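Local coordinates for outer surface protein (Bacillus cereus ATCC 14579, PDB 1X7F) that is of unproven function but probably acts as a 6-phospho-N-acetylmuramidase, a hydrolase of phosphorylated muramic acid sugars, at residues A132-N137 against L141-N146; K236-W239 against L243-D246. All coordinates share one frame; numbering follows the deposited sequence.

Interaction 1: residues A132-N137 against L141-N146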
ATOM      1  N   ALA A 132       7.296 -21.997  16.056  1.00 38.09           N
ATOM      2  CA  ALA A 132       6.641 -23.209  15.558  1.00 38.29           C
ATOM      3  C   ALA A 132       5.572 -23.753  16.505  1.00 38.23           C
ATOM      4  O   ALA A 132       4.442 -24.058  16.050  1.00 38.56           O
ATOM      5  CB  ALA A 132       7.680 -24.291  15.259  1.00 38.20           C
ATOM      6  N   LYS A 133       5.928 -23.866  17.810  1.00 38.05           N
ATOM      7  CA  LYS A 133       5.004 -24.388  18.822  1.00 38.40           C
ATOM      8  C   LYS A 133       3.822 -23.460  19.090  1.00 38.12           C
ATOM      9  O   LYS A 133       2.732 -23.915  19.460  1.00 37.92           O
ATOM     10  CB  LYS A 133       5.730 -24.691  20.137  1.00 38.52           C
ATOM     11  CG  LYS A 133       6.364 -26.075  20.190  1.00 40.50           C
ATOM     12  CD  LYS A 133       7.877 -26.000  20.320  1.00 43.59           C
ATOM     13  CE  LYS A 133       8.298 -25.932  21.797  1.00 44.45           C
ATOM     14  NZ  LYS A 133       9.634 -25.283  21.939  1.00 46.75           N
ATOM     15  N   MET A 134       4.048 -22.160  18.905  1.00 38.38           N
ATOM     16  CA  MET A 134       3.000 -21.160  19.116  1.00 38.71           C
ATOM     17  C   MET A 134       1.898 -21.211  18.051  1.00 38.14           C
ATOM     18  O   MET A 134       0.742 -20.855  18.329  1.00 38.72           O
ATOM     19  CB  MET A 134       3.606 -19.756  19.192  1.00 38.31           C
ATOM     20  CG  MET A 134       4.360 -19.488  20.485  1.00 38.48           C
ATOM     21  SD  MET A 134       5.311 -17.959  20.420  1.00 40.48           S
ATOM     22  CE  MET A 134       4.031 -16.734  20.727  1.00 38.62           C
ATOM     23  N   THR A 135       2.259 -21.661  16.843  1.00 37.50           N
ATOM     24  CA  THR A 135       1.298 -21.792  15.741  1.00 36.50           C
ATOM     25  C   THR A 135       0.287 -22.911  16.003  1.00 36.82           C
ATOM     26  O   THR A 135      -0.759 -22.975  15.348  1.00 36.49           O
ATOM     27  CB  THR A 135       2.013 -22.021  14.383  1.00 36.45           C
ATOM     28  OG1 THR A 135       2.652 -23.304  14.367  1.00 34.01           O
ATOM     29  CG2 THR A 135       3.163 -21.053  14.197  1.00 35.45           C
ATOM     30  N   ASN A 136       0.611 -23.787  16.960  1.00 36.87           N
ATOM     31  CA  ASN A 136      -0.281 -24.873  17.376  1.00 37.07           C
ATOM     32  C   ASN A 136      -1.128 -24.517  18.604  1.00 36.61           C
ATOM     33  O   ASN A 136      -1.641 -25.409  19.280  1.00 36.20           O
ATOM     34  CB  ASN A 136       0.510 -26.167  17.650  1.00 37.52           C
ATOM     35  CG  ASN A 136       1.318 -26.637  16.440  1.00 39.22           C
ATOM     36  OD1 ASN A 136       0.873 -26.399  15.171  1.00 41.67           O
ATOM     37  ND2 ASN A 136       2.514 -27.331  16.813  1.00 42.28           N
ATOM     38  N   ASN A 137      -1.264 -23.221  18.897  1.00 36.37           N
ATOM     39  CA  ASN A 137      -2.066 -22.773  20.041  1.00 36.21           C
ATOM     40  C   ASN A 137      -3.553 -23.137  19.890  1.00 36.36           C
ATOM     41  O   ASN A 137      -4.102 -23.065  18.784  1.00 36.57           O
ATOM     42  CB  ASN A 137      -1.850 -21.271  20.321  1.00 35.61           C
ATOM     43  CG  ASN A 137      -2.673 -20.370  19.413  1.00 35.13           C
ATOM     44  OD1 ASN A 137      -3.854 -20.110  19.689  1.00 34.21           O
ATOM     45  ND2 ASN A 137      -2.043 -19.865  18.338  1.00 32.85           N
ATOM     46  N   LEU A 141      -5.279 -18.461  17.460  1.00 36.80           N
ATOM     47  CA  LEU A 141      -4.587 -17.181  17.337  1.00 36.42           C
ATOM     48  C   LEU A 141      -3.561 -17.196  16.208  1.00 35.94           C
ATOM     49  O   LEU A 141      -2.850 -18.182  16.014  1.00 35.91           O
ATOM     50  CB  LEU A 141      -3.930 -16.809  18.669  1.00 36.67           C
ATOM     51  CG  LEU A 141      -4.879 -16.402  19.804  1.00 37.09           C
ATOM     52  CD1 LEU A 141      -4.225 -16.571  21.167  1.00 36.06           C
ATOM     53  CD2 LEU A 141      -5.362 -14.966  19.610  1.00 37.98           C
ATOM     54  N   LYS A 142      -3.514 -16.103  15.450  1.00 35.81           N
ATOM     55  CA  LYS A 142      -2.502 -15.912  14.413  1.00 35.89           C
ATOM     56  C   LYS A 142      -1.180 -15.507  15.058  1.00 35.59           C
ATOM     57  O   LYS A 142      -1.168 -14.737  16.020  1.00 35.48           O
ATOM     58  CB  LYS A 142      -2.931 -14.823  13.423  1.00 35.90           C
ATOM     59  CG  LYS A 142      -4.104 -15.175  12.522  1.00 37.53           C
ATOM     60  CD  LYS A 142      -3.696 -16.092  11.370  1.00 38.76           C
ATOM     61  CE  LYS A 142      -4.911 -16.706  10.693  1.00 38.99           C
ATOM     62  NZ  LYS A 142      -5.737 -17.482  11.655  1.00 39.92           N
ATOM     63  N   ILE A 143      -0.071 -16.032  14.542  1.00 35.13           N
ATOM     64  CA  ILE A 143       1.251 -15.603  14.993  1.00 34.26           C
ATOM     65  C   ILE A 143       1.854 -14.697  13.929  1.00 34.39           C
ATOM     66  O   ILE A 143       2.251 -15.167  12.863  1.00 33.97           O
ATOM     67  CB  ILE A 143       2.194 -16.811  15.296  1.00 34.26           C
ATOM     68  CG1 ILE A 143       1.516 -17.884  16.184  1.00 32.65           C
ATOM     69  CG2 ILE A 143       3.523 -16.320  15.886  1.00 33.88           C
ATOM     70  CD1 ILE A 143       1.000 -17.405  17.539  1.00 30.56           C
ATOM     71  N   GLU A 144       1.899 -13.398  14.222  1.00 34.35           N
ATOM     72  CA  GLU A 144       2.492 -12.418  13.312  1.00 34.97           C
ATOM     73  C   GLU A 144       4.003 -12.289  13.512  1.00 34.48           C
ATOM     74  O   GLU A 144       4.477 -12.010  14.611  1.00 34.90           O
ATOM     75  CB  GLU A 144       1.817 -11.052  13.435  1.00 34.87           C
ATOM     76  CG  GLU A 144       2.337 -10.048  12.414  1.00 37.34           C
ATOM     77  CD  GLU A 144       1.428  -8.854  12.252  1.00 41.51           C
ATOM     78  OE1 GLU A 144       0.605  -8.855  11.321  1.00 45.51           O
ATOM     79  OE2 GLU A 144       1.533  -7.909  13.048  1.00 45.53           O
ATOM     80  N   LEU A 145       4.747 -12.508  12.435  1.00 33.97           N
ATOM     81  CA  LEU A 145       6.196 -12.412  12.465  1.00 33.75           C
ATOM     82  C   LEU A 145       6.661 -11.068  11.903  1.00 34.04           C
ATOM     83  O   LEU A 145       5.945 -10.419  11.134  1.00 34.05           O
ATOM     84  CB  LEU A 145       6.828 -13.556  11.668  1.00 32.94           C
ATOM     85  CG  LEU A 145       6.460 -15.000  12.017  1.00 31.87           C
ATOM     86  CD1 LEU A 145       7.004 -15.902  10.943  1.00 29.99           C
ATOM     87  CD2 LEU A 145       6.985 -15.417  13.394  1.00 28.94           C
ATOM     88  N   ASN A 146       7.861 -10.666  12.300  1.00 33.55           N
ATOM     89  CA  ASN A 146       8.497  -9.466  11.782  1.00 34.63           C
ATOM     90  C   ASN A 146       9.073  -9.762  10.398  1.00 34.46           C
ATOM     91  O   ASN A 146       9.972 -10.588  10.259  1.00 35.09           O
ATOM     92  CB  ASN A 146       9.614  -9.011  12.747  1.00 33.83           C
ATOM     93  CG  ASN A 146      10.085  -7.577  12.487  1.00 35.57           C
ATOM     94  OD1 ASN A 146       9.879  -7.004  11.407  1.00 36.71           O
ATOM     95  ND2 ASN A 146      10.703  -6.990  13.490  1.00 34.48           N
TER

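Interaction 2: residues K236-W239 against L243-D246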
ATOM      1  N   LYS A 236      -0.713   3.047  -2.510  1.00 35.02           N
ATOM      2  CA  LYS A 236      -0.557   2.694  -3.917  1.00 35.21           C
ATOM      3  C   LYS A 236       0.780   1.997  -4.127  1.00 34.98           C
ATOM      4  O   LYS A 236       0.851   0.947  -4.755  1.00 35.94           O
ATOM      5  CB  LYS A 236      -0.623   3.946  -4.819  1.00 34.88           C
ATOM      6  CG  LYS A 236      -2.026   4.496  -5.105  1.00 36.23           C
ATOM      7  CD  LYS A 236      -1.932   5.745  -6.027  1.00 35.48           C
ATOM      8  CE  LYS A 236      -3.286   6.388  -6.236  1.00 33.01           C
ATOM      9  NZ  LYS A 236      -3.325   7.273  -7.429  1.00 34.29           N
ATOM     10  N   HIS A 237       1.846   2.582  -3.592  1.00 34.93           N
ATOM     11  CA  HIS A 237       3.164   2.021  -3.785  1.00 34.73           C
ATOM     12  C   HIS A 237       3.293   0.601  -3.209  1.00 34.80           C
ATOM     13  O   HIS A 237       3.688  -0.322  -3.928  1.00 36.49           O
ATOM     14  CB  HIS A 237       4.231   2.965  -3.237  1.00 34.59           C
ATOM     15  CG  HIS A 237       5.629   2.524  -3.530  1.00 33.00           C
ATOM     16  ND1 HIS A 237       6.719   3.004  -2.838  1.00 34.11           N
ATOM     17  CD2 HIS A 237       6.116   1.650  -4.440  1.00 29.16           C
ATOM     18  CE1 HIS A 237       7.818   2.447  -3.308  1.00 30.46           C
ATOM     19  NE2 HIS A 237       7.479   1.620  -4.279  1.00 29.75           N
ATOM     20  N   LEU A 238       2.938   0.427  -1.941  1.00 33.92           N
ATOM     21  CA  LEU A 238       2.980  -0.895  -1.289  1.00 34.68           C
ATOM     22  C   LEU A 238       2.241  -2.004  -2.065  1.00 34.34           C
ATOM     23  O   LEU A 238       2.772  -3.106  -2.243  1.00 35.17           O
ATOM     24  CB  LEU A 238       2.459  -0.801   0.152  1.00 33.76           C
ATOM     25  CG  LEU A 238       3.293   0.034   1.136  1.00 35.18           C
ATOM     26  CD1 LEU A 238       2.670   0.019   2.514  1.00 33.50           C
ATOM     27  CD2 LEU A 238       4.721  -0.466   1.201  1.00 34.26           C
ATOM     28  N   TRP A 239       1.033  -1.704  -2.526  1.00 33.43           N
ATOM     29  CA  TRP A 239       0.254  -2.647  -3.313  1.00 34.42           C
ATOM     30  C   TRP A 239       0.833  -2.869  -4.701  1.00 34.68           C
ATOM     31  O   TRP A 239       0.758  -3.982  -5.219  1.00 35.10           O
ATOM     32  CB  TRP A 239      -1.225  -2.233  -3.413  1.00 34.46           C
ATOM     33  CG  TRP A 239      -2.031  -2.455  -2.149  1.00 35.10           C
ATOM     34  CD1 TRP A 239      -1.963  -3.531  -1.300  1.00 34.73           C
ATOM     35  CD2 TRP A 239      -3.073  -1.609  -1.632  1.00 36.68           C
ATOM     36  NE1 TRP A 239      -2.868  -3.385  -0.275  1.00 36.59           N
ATOM     37  CE2 TRP A 239      -3.567  -2.218  -0.455  1.00 36.53           C
ATOM     38  CE3 TRP A 239      -3.640  -0.387  -2.044  1.00 36.60           C
ATOM     39  CZ2 TRP A 239      -4.582  -1.646   0.324  1.00 34.98           C
ATOM     40  CZ3 TRP A 239      -4.652   0.177  -1.270  1.00 35.95           C
ATOM     41  CH2 TRP A 239      -5.094  -0.445  -0.089  1.00 34.79           C
ATOM     42  N   LEU A 243       3.998  -7.313  -3.403  1.00 36.80           N
ATOM     43  CA  LEU A 243       4.582  -8.085  -2.302  1.00 37.61           C
ATOM     44  C   LEU A 243       3.923  -7.824  -0.948  1.00 37.82           C
ATOM     45  O   LEU A 243       4.304  -8.428   0.057  1.00 39.07           O
ATOM     46  CB  LEU A 243       6.102  -7.840  -2.212  1.00 37.26           C
ATOM     47  CG  LEU A 243       6.982  -8.223  -3.417  1.00 37.40           C
ATOM     48  CD1 LEU A 243       8.442  -7.892  -3.127  1.00 34.06           C
ATOM     49  CD2 LEU A 243       6.833  -9.699  -3.848  1.00 32.46           C
ATOM     50  N   ILE A 244       2.949  -6.919  -0.925  1.00 37.38           N
ATOM     51  CA  ILE A 244       2.299  -6.502   0.309  1.00 37.28           C
ATOM     52  C   ILE A 244       0.813  -6.682   0.122  1.00 37.88           C
ATOM     53  O   ILE A 244       0.254  -6.222  -0.871  1.00 38.91           O
ATOM     54  CB  ILE A 244       2.665  -5.017   0.686  1.00 37.93           C
ATOM     55  CG1 ILE A 244       4.178  -4.849   0.938  1.00 37.08           C
ATOM     56  CG2 ILE A 244       1.869  -4.523   1.915  1.00 36.64           C
ATOM     57  CD1 ILE A 244       4.740  -5.644   2.184  1.00 35.25           C
ATOM     58  N   ASP A 245       0.187  -7.381   1.066  1.00 37.09           N
ATOM     59  CA  ASP A 245      -1.255  -7.590   1.054  1.00 37.09           C
ATOM     60  C   ASP A 245      -2.000  -6.511   1.829  1.00 36.36           C
ATOM     61  O   ASP A 245      -2.948  -5.927   1.315  1.00 35.70           O
ATOM     62  CB  ASP A 245      -1.598  -8.977   1.616  1.00 36.71           C
ATOM     63  CG  ASP A 245      -0.795 -10.073   0.958  1.00 38.60           C
ATOM     64  OD1 ASP A 245      -0.751 -10.118  -0.292  1.00 40.52           O
ATOM     65  OD2 ASP A 245      -0.160 -10.927   1.599  1.00 40.94           O
ATOM     66  N   ASP A 246      -1.569  -6.252   3.063  1.00 35.44           N
ATOM     67  CA  ASP A 246      -2.291  -5.344   3.955  1.00 35.28           C
ATOM     68  C   ASP A 246      -1.541  -4.034   4.186  1.00 35.50           C
ATOM     69  O   ASP A 246      -0.330  -4.029   4.413  1.00 35.96           O
ATOM     70  CB  ASP A 246      -2.612  -6.046   5.294  1.00 34.70           C
ATOM     71  CG  ASP A 246      -3.525  -7.255   5.121  1.00 35.11           C
ATOM     72  OD1 ASP A 246      -3.986  -7.509   3.981  1.00 37.91           O
ATOM     73  OD2 ASP A 246      -3.858  -8.012   6.059  1.00 34.75           O
TER
HETATM   74  O   HOH W   1       1.089  -6.065  -3.208  1.00 24.83           O

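Interaction 1: residues A132-N137 against L141-N146
Asn-137 reaches Leu-141 with both ends of its side-chain amide. Asn-137 OD1 takes the backbone N-H of Leu-141 at 3.1 Å, in the carbonyl plane and on a lone pair, with an N-H...O angle of 163°. Asn-137 ND2 gives one proton to Leu-141 O at 3.0 Å. The other goes to Met-134 O, also 3.0 Å from Asn-137 ND2. Both acceptors lie in the amide plane, so the three bonds fix how the group is turned. CG of Asn-137 sits between its own backbone N and carbonyl carbon (chi1 81°), which turns the amide toward Leu-141. OD1 also accepts from the N-H of Tyr-139. Met-134 O closes the type I turn from Met-134 to Asn-137 by accepting Asn-137 N as well.

Next to these bonds, the CB of Ile-143 points toward the 132-137 segment. Ile-143 CD1 lies 3.5 Å from Met-134 O and 3.9 Å from Met-134 CB. Ile-143 CG1 meets Thr-135 CG2 at 4.1 Å, the side chains crossing at about a right angle. Thr-135 OG1 donates to Ala-132 O at 2.6 Å and accepts from Asn-163 N. Strands 119-122 and 167-170 add Leu-122 and Leu-167 against Ile-143. The contact lies in the beta-alpha-beta unit of strand 119-122, helix 129-134 and strand 142-146. Held at both ends, the amide ties the turn to the strand start, while Ile-143 packs against Met-134 and Thr-135.

Interaction 2: residues K236-W239 against L243-D246
The indole of Trp-239 meets the 243-246 segment with its pyrrole edge. Ile-244 O lies in the ring plane at that edge, 3.5 Å from Trp-239 CD1. Beside it, Trp-239 NE1 donates to Asp-245 O at 3.0 Å, with an N-H...O angle of 153°. The acceptor is close to the ring plane, but the N-H comes from above the carbonyl plane, not onto a lone pair. Neither face of the indole is covered by this segment; Arg-27 and Val-247 also touch the Trp-239 side chain. The CB of Trp-239 points away from 243-246, but with CG anti to the carbonyl carbon (chi1 -74°) the pyrrole edge comes back to that segment.

Ile-244 points toward the helix. Ile-244 CB lies 3.5 Å from Leu-238 O, and Ile-244 CG2 is 4.2 Å from Leu-238 CB. Water 1 donates to Trp-239 O at 2.9 Å; its distance to Ile-244 O, 2.5 Å, is unusually short. The CB of Asp-245 points away from the helix, and its OD2 accepts from Ser-200 N. Ala-202 of strand 201-204 touches both Leu-238 and Ile-244. The arrangement belongs to the alpha-to-beta turn of a beta/alpha barrel, where helix 231-240 leads into strand 246-249 of the parallel eight-stranded sheet.

In the fold
Both interactions are buried and lie in the N-terminal family region, at helix-to-strand turns of the same parallel sheet. They share no helix or strand. Interaction 1 joins helix 129-134 to strand 142-146, and interaction 2 joins helix 231-240 to the start of strand 246-249. Their centres are about 23 Å apart and they do not touch. Interaction 2 is near the centre of the chain, and its helix also meets the C-terminal region through Lys-236 and His-237. Interaction 1 lies far from that centre. An asparagine amide bonds the turn there, whereas an indole N-H and a water do so in interaction 2. Arg-57 pairs with Glu-144 and Asp-246, linking the two strands.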